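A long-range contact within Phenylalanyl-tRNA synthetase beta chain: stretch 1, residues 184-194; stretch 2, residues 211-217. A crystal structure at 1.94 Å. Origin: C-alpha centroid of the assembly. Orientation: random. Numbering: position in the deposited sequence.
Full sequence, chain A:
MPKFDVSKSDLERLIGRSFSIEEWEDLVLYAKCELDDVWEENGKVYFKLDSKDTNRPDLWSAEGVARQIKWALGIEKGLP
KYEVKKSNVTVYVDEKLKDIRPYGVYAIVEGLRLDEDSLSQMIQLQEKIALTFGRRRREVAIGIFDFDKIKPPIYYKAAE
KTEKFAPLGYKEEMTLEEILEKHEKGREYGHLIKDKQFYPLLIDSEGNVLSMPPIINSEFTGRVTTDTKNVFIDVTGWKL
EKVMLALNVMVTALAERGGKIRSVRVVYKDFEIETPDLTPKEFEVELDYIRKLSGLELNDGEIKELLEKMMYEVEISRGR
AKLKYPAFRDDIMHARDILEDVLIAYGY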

# COMPACT_ATOMS: atom_id res chain seq x y z
N GLU A 184 -1.77 -37.75 10.31
CA GLU A 184 -1.07 -38.84 9.62
C GLU A 184 0.12 -38.36 8.73
O GLU A 184 1.14 -39.04 8.64
N LYS A 185 -0.01 -37.18 8.11
CA LYS A 185 1.09 -36.65 7.27
C LYS A 185 2.16 -36.02 8.16
O LYS A 185 3.33 -35.89 7.78
N GLY A 186 1.76 -35.65 9.37
CA GLY A 186 2.69 -35.22 10.39
C GLY A 186 3.61 -36.34 10.87
O GLY A 186 4.82 -36.13 11.06
N ARG A 187 3.03 -37.53 11.07
CA ARG A 187 3.80 -38.71 11.48
C ARG A 187 4.70 -39.15 10.33
O ARG A 187 5.89 -39.46 10.52
N GLU A 188 4.13 -39.15 9.13
CA GLU A 188 4.82 -39.61 7.93
C GLU A 188 6.01 -38.73 7.53
O GLU A 188 7.07 -39.27 7.22
N TYR A 189 5.84 -37.40 7.59
CA TYR A 189 6.81 -36.46 7.06
C TYR A 189 7.49 -35.55 8.08
O TYR A 189 8.44 -34.83 7.74
N GLY A 190 7.02 -35.58 9.32
CA GLY A 190 7.53 -34.67 10.35
C GLY A 190 9.01 -34.66 10.64
O GLY A 190 9.56 -33.63 11.08
N HIS A 191 9.67 -35.80 10.44
CA HIS A 191 11.10 -35.93 10.73
C HIS A 191 11.93 -34.96 9.89
O HIS A 191 13.05 -34.58 10.29
N LEU A 192 11.35 -34.53 8.75
CA LEU A 192 12.02 -33.58 7.83
C LEU A 192 12.27 -32.22 8.45
O LEU A 192 13.16 -31.49 8.03
N ILE A 193 11.46 -31.90 9.47
CA ILE A 193 11.45 -30.58 10.12
C ILE A 193 11.40 -30.58 11.66
O ILE A 193 11.77 -29.58 12.28
N LYS A 194 10.94 -31.67 12.27
CA LYS A 194 10.62 -31.67 13.72
C LYS A 194 11.73 -31.24 14.68
O LYS A 194 11.42 -30.71 15.75
N SER A 211 -0.63 -23.63 4.28
CA SER A 211 -0.06 -24.95 4.50
C SER A 211 1.15 -24.86 5.42
O SER A 211 1.65 -23.76 5.71
N MSE A 212 1.61 -26.02 5.90
CA MSE A 212 2.93 -26.10 6.50
C MSE A 212 3.80 -27.01 5.63
O MSE A 212 3.75 -28.24 5.79
N PRO A 213 4.57 -26.45 4.66
CA PRO A 213 5.46 -27.32 3.85
C PRO A 213 6.50 -28.05 4.73
O PRO A 213 6.98 -27.47 5.73
N PRO A 214 6.86 -29.29 4.42
CA PRO A 214 6.27 -30.10 3.34
C PRO A 214 5.28 -31.13 3.89
O PRO A 214 5.25 -32.28 3.40
N ILE A 215 4.49 -30.72 4.87
CA ILE A 215 3.69 -31.63 5.71
C ILE A 215 2.22 -31.75 5.26
O ILE A 215 1.79 -32.83 4.86
N ILE A 216 1.47 -30.65 5.28
CA ILE A 216 0.03 -30.71 5.01
C ILE A 216 -0.50 -29.31 4.71
O ILE A 216 0.01 -28.31 5.25
N ASN A 217 -1.53 -29.26 3.87
CA ASN A 217 -2.29 -28.06 3.60
C ASN A 217 -3.38 -27.81 4.66
O ASN A 217 -3.71 -28.71 5.48

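The contact between the two stretches is one of shape and apolar packing. No hydrogen bond or salt bridge crosses it, and the 384 Å² buried on both sides together is dominated by three residues: I215 (100 Å²), I193 (64 Å²) and P214 (56 Å²). The backbones come closest at K185 and I215, whose CA atoms lie 5.9 Å apart.

I215 is the centre. Its CA-to-CB bond runs sideways to stretch 1, yet chi1 of -55° (m) and chi2 of -58° (m) bring the end of the side chain nearer. The evidence is in the distances from I215 CD1: 3.3 Å to the carbonyl O of Y189, 3.5 Å to CB of Y189 and 3.7 Å to N of G190. The other branch is also engaged, since CG2 of I215 lies 3.8 Å from CA of G186. Both glycines therefore meet this isoleucine through backbone atoms. An ideal CB built on G186 would stand 4.4 Å from I215 CG2, so the contact alone does not exclude one there; on G190 an ideal CB would fall 2.4 Å from the O of G186, a clash within stretch 1 itself.

I193 supplies the next largest buried area and packs against I215, M212 and P214. I193 has phi/psi of -135/-22 and its CA-to-CB bond points toward stretch 2, with chi1 of 66° (p) and chi2 of 169° (t). I193 CD1 sits 3.7 Å from CG1 of I215 and 4.2 Å from SE of M212, a selenomethionine whose own CB points toward stretch 1 and whose chi1 and chi2 are both t. The second branch of I193 serves a different neighbour: I193 CG2 is 3.9 Å from CD of P214.

P214 follows a cis peptide bond, and its CB points toward stretch 1, whereas that of P213 points away. Besides I193, its ring receives L192, whose CD1 approaches CG of P214 to 3.8 Å with the side chain in the m, t rotamer. The turn that presents P214 and I215 is held by its own backbone: I215 N donates to M212 O at 2.7 Å, and M212 N donates to I216 O at 2.9 Å.

Y189 (chi1 -65°, m) also points toward stretch 2; its CB lies 4.3 Å from O of P214, and that carbonyl meets the ring obliquely. K185 starts in the same direction, with K185 CB 3.4 Å from O of I215, a close approach without a hydrogen bond, and K185 CG 3.8 Å from CD1 of I216, which adopts chi1 -167° (t) and chi2 68° (p). The lysine thus contributes the aliphatic base of its chain. With chi1 and chi2 both m, its end leads away, and K185 NZ forms a salt bridge with OE1 of E188 at 3.1 Å. That charged pair is internal to stretch 1, so the polar partner of the lysine lies outside the packed surface.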

# COMPACT_ATOMS: atom_id res chain seq x y z
CB GLU A 184 -2.03 -39.70 8.81
CG GLU A 184 -2.51 -39.04 7.53
CD GLU A 184 -3.56 -39.85 6.81
OE1 GLU A 184 -4.23 -39.28 5.91
OE2 GLU A 184 -3.70 -41.06 7.14
CB LYS A 185 0.54 -35.62 6.26
CG LYS A 185 -0.36 -36.22 5.20
CD LYS A 185 0.38 -37.24 4.36
CE LYS A 185 -0.57 -37.86 3.34
NZ LYS A 185 -0.24 -39.29 3.12
CB ARG A 187 2.85 -39.87 11.85
CG ARG A 187 1.99 -39.64 13.10
CD ARG A 187 1.08 -40.83 13.51
NE ARG A 187 -0.28 -40.35 13.81
CZ ARG A 187 -1.39 -40.68 13.13
NH1 ARG A 187 -1.37 -41.52 12.10
NH2 ARG A 187 -2.56 -40.16 13.51
CB GLU A 188 3.83 -39.78 6.78
CG GLU A 188 4.41 -40.50 5.56
CD GLU A 188 3.42 -40.64 4.42
OE1 GLU A 188 2.23 -40.37 4.62
OE2 GLU A 188 3.85 -41.03 3.32
CB TYR A 189 6.16 -35.60 5.98
CG TYR A 189 5.75 -36.39 4.76
CD1 TYR A 189 6.72 -36.91 3.89
CD2 TYR A 189 4.39 -36.60 4.47
CE1 TYR A 189 6.36 -37.63 2.76
CE2 TYR A 189 4.03 -37.36 3.32
CZ TYR A 189 5.02 -37.84 2.48
OH TYR A 189 4.71 -38.55 1.34
CB HIS A 191 11.58 -37.36 10.52
CG HIS A 191 11.58 -37.79 9.08
ND1 HIS A 191 12.71 -37.74 8.29
CD2 HIS A 191 10.59 -38.27 8.29
CE1 HIS A 191 12.42 -38.19 7.08
NE2 HIS A 191 11.14 -38.51 7.06
CB LEU A 192 11.23 -33.44 6.52
CG LEU A 192 11.07 -34.71 5.66
CD1 LEU A 192 10.19 -34.45 4.42
CD2 LEU A 192 12.41 -35.28 5.23
CB ILE A 193 10.26 -29.69 9.57
CG1 ILE A 193 8.90 -30.27 9.96
CG2 ILE A 193 10.38 -29.45 8.03
CD1 ILE A 193 7.73 -29.33 9.69
CB LYS A 194 10.01 -33.00 14.18
CG LYS A 194 10.94 -34.21 14.08
CD LYS A 194 10.77 -35.07 15.32
CE LYS A 194 11.70 -36.29 15.32
NZ LYS A 194 11.00 -37.35 14.56
CB SER A 211 0.37 -25.54 3.13
OG SER A 211 1.53 -24.84 2.64
CB MSE A 212 2.80 -26.68 7.93
CG MSE A 212 4.13 -27.04 8.55
SE MSE A 212 3.98 -27.55 10.47
CE MSE A 212 2.69 -28.86 10.37
CB PRO A 213 6.14 -26.35 2.90
CG PRO A 213 5.16 -25.18 2.78
CD PRO A 213 4.63 -25.05 4.23
CB PRO A 214 7.51 -30.85 2.82
CG PRO A 214 8.32 -31.14 4.10
CD PRO A 214 8.00 -29.98 5.05
CB ILE A 215 3.78 -31.20 7.20
CG1 ILE A 215 5.26 -31.12 7.67
CG2 ILE A 215 2.91 -32.15 8.12
CD1 ILE A 215 6.09 -32.47 7.53
CB ILE A 216 -0.73 -31.29 6.27
CG1 ILE A 216 -2.18 -31.69 5.94
CG2 ILE A 216 -0.57 -30.39 7.52
CD1 ILE A 216 -2.25 -32.88 4.99
CB ASN A 217 -2.88 -28.08 2.16
CG ASN A 217 -3.71 -29.33 1.85
OD1 ASN A 217 -3.46 -30.43 2.39
ND2 ASN A 217 -4.67 -29.19 0.94